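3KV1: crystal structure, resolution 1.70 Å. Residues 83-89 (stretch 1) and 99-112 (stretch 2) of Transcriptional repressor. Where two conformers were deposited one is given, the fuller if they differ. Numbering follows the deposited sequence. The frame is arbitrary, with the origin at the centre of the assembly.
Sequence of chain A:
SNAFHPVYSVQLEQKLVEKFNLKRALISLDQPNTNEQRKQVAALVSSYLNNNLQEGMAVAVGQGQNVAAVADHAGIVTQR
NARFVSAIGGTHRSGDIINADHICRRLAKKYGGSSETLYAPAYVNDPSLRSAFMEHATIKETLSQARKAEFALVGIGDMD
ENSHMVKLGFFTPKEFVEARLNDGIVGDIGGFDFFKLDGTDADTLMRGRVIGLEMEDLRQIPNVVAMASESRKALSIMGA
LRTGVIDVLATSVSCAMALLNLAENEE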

ATOM      1  N   ARG A  83      13.251   7.577  -3.518  0.51 21.75           N
ATOM      2  CA  ARG A  83      12.207   6.748  -2.931  0.51 19.26           C
ATOM      3  C   ARG A  83      11.278   7.654  -2.141  0.51 21.54           C
ATOM      4  O   ARG A  83      11.708   8.655  -1.520  0.51 21.16           O
ATOM      5  N   PHE A  84       9.999   7.303  -2.178  1.00 17.79           N
ATOM      6  CA  PHE A  84       8.984   8.006  -1.399  1.00 16.80           C
ATOM      7  C   PHE A  84       8.317   6.990  -0.469  1.00 21.32           C
ATOM      8  O   PHE A  84       7.687   6.036  -0.946  1.00 22.37           O
ATOM      9  N   VAL A  85       8.502   7.177   0.842  1.00 15.52           N
ATOM     10  CA  VAL A  85       8.124   6.183   1.843  1.00 14.50           C
ATOM     11  C   VAL A  85       7.001   6.721   2.713  1.00 18.32           C
ATOM     12  O   VAL A  85       7.127   7.821   3.283  1.00 18.74           O
ATOM     13  N   SER A  86       5.900   5.973   2.827  1.00 16.14           N
ATOM     14  CA  SER A  86       4.793   6.431   3.694  1.00 18.33           C
ATOM     15  C   SER A  86       5.211   6.491   5.139  1.00 19.59           C
ATOM     16  O   SER A  86       5.792   5.526   5.665  1.00 20.75           O
ATOM     17  N   ALA A  87       4.901   7.607   5.809  1.00 17.89           N
ATOM     18  CA  ALA A  87       5.248   7.779   7.214  1.00 18.26           C
ATOM     19  C   ALA A  87       4.057   7.544   8.112  1.00 20.46           C
ATOM     20  O   ALA A  87       4.152   7.714   9.322  1.00 22.02           O
ATOM     21  N   ILE A  88       2.932   7.189   7.511  1.00 18.91           N
ATOM     22  CA  ILE A  88       1.695   6.972   8.255  1.00 16.48           C
ATOM     23  C   ILE A  88       0.910   5.958   7.434  1.00 22.94           C
ATOM     24  O   ILE A  88       1.108   5.866   6.221  1.00 20.26           O
ATOM     25  N   GLY A  89       0.084   5.158   8.093  1.00 18.71           N
ATOM     26  CA  GLY A  89      -0.659   4.078   7.432  1.00 21.34           C
ATOM     27  C   GLY A  89      -1.760   4.581   6.509  1.00 20.12           C
ATOM     28  O   GLY A  89      -1.983   5.801   6.368  1.00 18.20           O
ATOM     29  N   ASN A  99      -4.440   9.920   1.366  1.00 22.88           N
ATOM     30  CA  ASN A  99      -3.553   8.966   1.926  1.00 21.81           C
ATOM     31  C   ASN A  99      -2.058   9.223   1.646  1.00 21.51           C
ATOM     32  O   ASN A  99      -1.748   9.484   0.552  1.00 20.72           O
ATOM     33  N   ALA A 100      -1.150   9.042   2.602  1.00 20.27           N
ATOM     34  CA  ALA A 100       0.258   9.206   2.298  1.00 22.86           C
ATOM     35  C   ALA A 100       0.709   8.248   1.190  1.00 16.37           C
ATOM     36  O   ALA A 100       1.548   8.596   0.379  1.00 18.39           O
ATOM     37  N   ASP A 101       0.172   7.031   1.192  1.00 19.13           N
ATOM     38  CA  ASP A 101       0.528   6.046   0.188  1.00 20.94           C
ATOM     39  C   ASP A 101       0.195   6.561  -1.223  1.00 20.81           C
ATOM     40  O   ASP A 101       1.018   6.462  -2.150  1.00 21.76           O
ATOM     41  N   HIS A 102      -1.023   7.065  -1.415  1.00 19.11           N
ATOM     42  CA  HIS A 102      -1.399   7.627  -2.718  1.00 21.25           C
ATOM     43  C   HIS A 102      -0.475   8.775  -3.119  1.00 22.07           C
ATOM     44  O   HIS A 102      -0.016   8.836  -4.252  1.00 23.14           O
ATOM     45  N   ILE A 103      -0.168   9.650  -2.167  1.00 15.76           N
ATOM     46  CA  ILE A 103       0.750  10.751  -2.427  1.00 18.59           C
ATOM     47  C   ILE A 103       2.130  10.231  -2.847  1.00 16.82           C
ATOM     48  O   ILE A 103       2.701  10.732  -3.814  1.00 17.83           O
ATOM     49  N   CYS A 104       2.639   9.205  -2.163  1.00 18.78           N
ATOM     50  CA  CYS A 104       3.962   8.680  -2.521  1.00 15.27           C
ATOM     51  C   CYS A 104       3.930   8.131  -3.952  1.00 19.27           C
ATOM     52  O   CYS A 104       4.884   8.318  -4.731  1.00 19.66           O
ATOM     53  N   ARG A 105       2.854   7.441  -4.296  1.00 18.55           N
ATOM     54  CA  ARG A 105       2.757   6.914  -5.658  1.00 18.07           C
ATOM     55  C   ARG A 105       2.789   8.021  -6.716  1.00 21.48           C
ATOM     56  O   ARG A 105       3.446   7.897  -7.766  1.00 22.38           O
ATOM     57  N   ARG A 106       2.084   9.108  -6.432  1.00 20.85           N
ATOM     58  CA  ARG A 106       2.058  10.249  -7.360  1.00 20.99           C
ATOM     59  C   ARG A 106       3.406  10.959  -7.429  1.00 19.71           C
ATOM     60  O   ARG A 106       3.847  11.357  -8.510  1.00 21.77           O
ATOM     61  N   LEU A 107       4.038  11.114  -6.285  1.00 17.70           N
ATOM     62  CA  LEU A 107       5.411  11.650  -6.228  1.00 20.62           C
ATOM     63  C   LEU A 107       6.385  10.770  -7.021  1.00 23.99           C
ATOM     64  O   LEU A 107       7.193  11.271  -7.775  1.00 21.93           O
ATOM     65  N   ALA A 108       6.330   9.453  -6.843  1.00 19.08           N
ATOM     66  CA  ALA A 108       7.219   8.589  -7.611  1.00 20.58           C
ATOM     67  C   ALA A 108       7.025   8.750  -9.115  1.00 26.38           C
ATOM     68  O   ALA A 108       7.967   8.731  -9.904  1.00 26.75           O
ATOM     69  N   LYS A 109       5.783   8.923  -9.529  1.00 22.10           N
ATOM     70  CA  LYS A 109       5.544   9.089 -10.942  1.00 24.03           C
ATOM     71  C   LYS A 109       6.120  10.394 -11.458  1.00 27.17           C
ATOM     72  O   LYS A 109       6.707  10.445 -12.555  1.00 27.76           O
ATOM     73  N   LYS A 110       5.920  11.446 -10.676  1.00 21.63           N
ATOM     74  CA  LYS A 110       6.350  12.808 -11.015  1.00 22.46           C
ATOM     75  C   LYS A 110       7.862  12.961 -11.076  1.00 25.74           C
ATOM     76  O   LYS A 110       8.400  13.536 -12.034  1.00 25.74           O
ATOM     77  N   TYR A 111       8.546  12.435 -10.052  1.00 20.10           N
ATOM     78  CA  TYR A 111       9.991  12.651  -9.911  1.00 21.31           C
ATOM     79  C   TYR A 111      10.797  11.532 -10.540  1.00 25.68           C
ATOM     80  O   TYR A 111      12.017  11.634 -10.654  1.00 25.82           O
ATOM     81  N   GLY A 112      10.102  10.486 -10.965  1.00 25.84           N
ATOM     82  CA  GLY A 112      10.757   9.355 -11.592  1.00 38.01           C
ATOM     83  C   GLY A 112      11.427   8.330 -10.689  1.00 37.79           C
ATOM     84  O   GLY A 112      12.459   7.760 -11.073  1.00 44.70           O
TER

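The strand 83-86 runs antiparallel to the helix 100-111, at 175°, with the axes 7.6 Å apart at their closest. Strand alternation sets the first rule: Arg83 and Val85 point their CB atoms away, while Phe84 and Ser86 point toward the helix.

Arg83, chi1 m, makes no contact with the helix. Phe84 (m, chi2 92°) supplies the largest covered area and lies along the helix. Its CB meets Cys104 CB at 3.8 Å. Leu107 (m, t) lies over one face of the ring, its CB 3.6 Å from the ring centroid, while Leu107 CD1 reaches Phe84 CD2 at 3.6 Å. Ala108 CB sits 4.1 Å from Phe84 CD1. Farther along, Tyr111 (m) brings CD1 to 3.9 Å from Phe84 CZ, the two rings inclined at 39°. Contacts at 104, 107, 108 and 111 follow the three-and-four spacing of a helix face.

Val85 (t) turns its side chain away, yet its backbone C lies 3.7 Å from Cys104 SG, so the sulfur (chi1 m) packs against the strand backbone.

Ser86 (m) points in where the helix begins, and its OG comes within 3.3 Å of Asp101 CA. No direct hydrogen bond crosses the interface; instead water 1 joins Ser86 OG (2.7 Å) to Asp101 OD1 (3.0 Å). Asp101 (t) also forms a salt bridge along the helix, its OD2 2.9 Å from Arg105 NH1.

Beyond the strand, Ile88 (t, t) sets CG2 3.7 Å from Ala100 CB. Two more waters serve the first turn, where backbone amides lack helical acceptors: water 2 donates to Ile88 O (3.1 Å) and accepts from Asp101 N (2.9 Å), and water 3 links Gly89 O (2.7 Å) to Ala100 N (3.0 Å). The pattern is apolar packing along the helix, with water at its N-terminal end.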

ATOM      1  CB  ARG A  83      12.770   5.669  -1.990  0.51 21.74           C
ATOM      2  CG  ARG A  83      13.165   4.346  -2.650  0.51 26.84           C
ATOM      3  CD  ARG A  83      13.394   3.255  -1.594  0.51 32.16           C
ATOM      4  NE  ARG A  83      14.511   3.589  -0.716  0.51 31.57           N
ATOM      5  CZ  ARG A  83      14.594   3.284   0.576  0.51 39.45           C
ATOM      6  NH1 ARG A  83      13.621   2.614   1.189  0.51 37.24           N
ATOM      7  NH2 ARG A  83      15.670   3.648   1.261  0.51 41.32           N
ATOM      8  CB  PHE A  84       7.969   8.657  -2.345  1.00 16.82           C
ATOM      9  CG  PHE A  84       8.581   9.733  -3.199  1.00 17.96           C
ATOM     10  CD1 PHE A  84       9.091   9.424  -4.455  1.00 19.74           C
ATOM     11  CD2 PHE A  84       8.760  11.012  -2.688  1.00 20.61           C
ATOM     12  CE1 PHE A  84       9.689  10.430  -5.231  1.00 20.77           C
ATOM     13  CE2 PHE A  84       9.366  11.991  -3.440  1.00 21.74           C
ATOM     14  CZ  PHE A  84       9.842  11.685  -4.724  1.00 19.51           C
ATOM     15  CB  VAL A  85       9.310   5.844   2.771  1.00 19.21           C
ATOM     16  CG1 VAL A  85       8.933   4.671   3.671  1.00 21.82           C
ATOM     17  CG2 VAL A  85      10.572   5.516   1.941  1.00 20.19           C
ATOM     18  CB  SER A  86       3.618   5.458   3.578  1.00 25.29           C
ATOM     19  OG  SER A  86       3.082   5.505   2.279  1.00 32.48           O
ATOM     20  CB  ALA A  87       5.783   9.210   7.478  1.00 22.09           C
ATOM     21  CB  ILE A  88       0.924   8.292   8.514  1.00 17.10           C
ATOM     22  CG1 ILE A  88      -0.379   7.999   9.252  1.00 18.76           C
ATOM     23  CG2 ILE A  88       0.612   9.020   7.172  1.00 19.54           C
ATOM     24  CD1 ILE A  88      -1.108   9.276   9.799  1.00 21.09           C
ATOM     25  CB  ASN A  99      -3.959   7.801   1.087  1.00 37.40           C
ATOM     26  CG  ASN A  99      -3.895   6.625   1.736  1.00 33.13           C
ATOM     27  OD1 ASN A  99      -4.847   5.883   1.766  1.00 41.87           O
ATOM     28  ND2 ASN A  99      -2.765   6.349   2.252  1.00 41.43           N
ATOM     29  CB  ALA A 100       1.092   8.980   3.550  1.00 22.96           C
ATOM     30  CB  ASP A 101      -0.229   4.750   0.508  1.00 27.30           C
ATOM     31  CG  ASP A 101      -0.042   3.710  -0.514  1.00 33.83           C
ATOM     32  OD1 ASP A 101       1.129   3.564  -0.937  1.00 41.83           O
ATOM     33  OD2 ASP A 101      -1.056   3.043  -0.868  1.00 29.41           O
ATOM     34  CB  HIS A 102      -2.843   8.139  -2.702  1.00 28.20           C
ATOM     35  CG  HIS A 102      -3.869   7.055  -2.751  1.00 48.23           C
ATOM     36  ND1 HIS A 102      -4.263   6.456  -3.930  1.00 60.55           N
ATOM     37  CD2 HIS A 102      -4.591   6.466  -1.767  1.00 54.09           C
ATOM     38  CE1 HIS A 102      -5.179   5.539  -3.668  1.00 62.31           C
ATOM     39  NE2 HIS A 102      -5.396   5.526  -2.364  1.00 56.80           N
ATOM     40  CB  ILE A 103       0.871  11.682  -1.222  1.00 16.23           C
ATOM     41  CG1 ILE A 103      -0.533  12.273  -0.900  1.00 15.75           C
ATOM     42  CG2 ILE A 103       1.873  12.786  -1.517  1.00 16.85           C
ATOM     43  CD1 ILE A 103      -0.570  13.029   0.496  1.00 21.77           C
ATOM     44  CB  CYS A 104       4.376   7.522  -1.590  1.00 19.44           C
ATOM     45  SG  CYS A 104       4.872   8.146   0.071  1.00 21.86           S
ATOM     46  CB  ARG A 105       1.511   6.008  -5.809  1.00 23.98           C
ATOM     47  CG  ARG A 105       1.768   4.645  -5.153  1.00 30.27           C
ATOM     48  CD  ARG A 105       0.551   4.001  -4.481  1.00 42.95           C
ATOM     49  NE  ARG A 105      -0.637   3.978  -5.315  1.00 42.35           N
ATOM     50  CZ  ARG A 105      -1.824   3.538  -4.903  1.00 47.04           C
ATOM     51  NH1 ARG A 105      -1.977   3.081  -3.662  1.00 48.64           N
ATOM     52  NH2 ARG A 105      -2.863   3.548  -5.731  1.00 40.82           N
ATOM     53  CB  ARG A 106       0.924  11.230  -6.987  1.00 23.72           C
ATOM     54  CG  ARG A 106      -0.455  10.586  -7.183  1.00 34.26           C
ATOM     55  CD  ARG A 106      -1.537  11.612  -7.501  1.00 50.00           C
ATOM     56  NE  ARG A 106      -1.731  12.559  -6.407  1.00 54.75           N
ATOM     57  CZ  ARG A 106      -2.553  12.358  -5.383  1.00 65.28           C
ATOM     58  NH1 ARG A 106      -3.266  11.237  -5.317  1.00 71.84           N
ATOM     59  NH2 ARG A 106      -2.667  13.274  -4.426  1.00 62.65           N
ATOM     60  CB  LEU A 107       5.876  11.802  -4.793  1.00 17.61           C
ATOM     61  CG  LEU A 107       5.232  12.923  -3.954  1.00 19.22           C
ATOM     62  CD1 LEU A 107       5.632  12.785  -2.484  1.00 19.76           C
ATOM     63  CD2 LEU A 107       5.641  14.284  -4.571  1.00 21.28           C
ATOM     64  CB  ALA A 108       7.037   7.087  -7.166  1.00 24.47           C
ATOM     65  CB  LYS A 109       4.055   9.006 -11.231  1.00 27.37           C
ATOM     66  CG  LYS A 109       3.752   9.227 -12.698  1.00 39.26           C
ATOM     67  CD  LYS A 109       2.277   9.029 -13.021  1.00 48.49           C
ATOM     68  CE  LYS A 109       1.992   9.340 -14.498  1.00 57.80           C
ATOM     69  NZ  LYS A 109       0.523   9.402 -14.776  1.00 67.19           N
ATOM     70  CB  LYS A 110       5.783  13.778  -9.956  1.00 21.52           C
ATOM     71  CG  LYS A 110       6.330  15.208 -10.092  1.00 24.75           C
ATOM     72  CD  LYS A 110       5.649  16.190  -9.095  1.00 23.89           C
ATOM     73  CE  LYS A 110       6.223  17.597  -9.263  1.00 31.16           C
ATOM     74  NZ  LYS A 110       5.640  18.527  -8.254  1.00 32.42           N
ATOM     75  CB  TYR A 111      10.360  12.790  -8.433  1.00 19.30           C
ATOM     76  CG  TYR A 111      10.009  14.180  -7.902  1.00 19.91           C
ATOM     77  CD1 TYR A 111       8.794  14.413  -7.238  1.00 20.79           C
ATOM     78  CD2 TYR A 111      10.890  15.244  -8.060  1.00 21.32           C
ATOM     79  CE1 TYR A 111       8.468  15.674  -6.777  1.00 21.48           C
ATOM     80  CE2 TYR A 111      10.568  16.534  -7.577  1.00 22.71           C
ATOM     81  CZ  TYR A 111       9.347  16.724  -6.947  1.00 23.00           C
ATOM     82  OH  TYR A 111       9.009  17.975  -6.487  1.00 21.35           O
TER
HETATM   83  O   HOH W   1       3.803   4.594  -0.137  1.00 50.66           O
HETATM   84  O   HOH W   2      -0.517   5.589   3.587  1.00 24.93           O
HETATM   85  O   HOH W   3      -2.257   8.284   5.237  1.00 21.75           O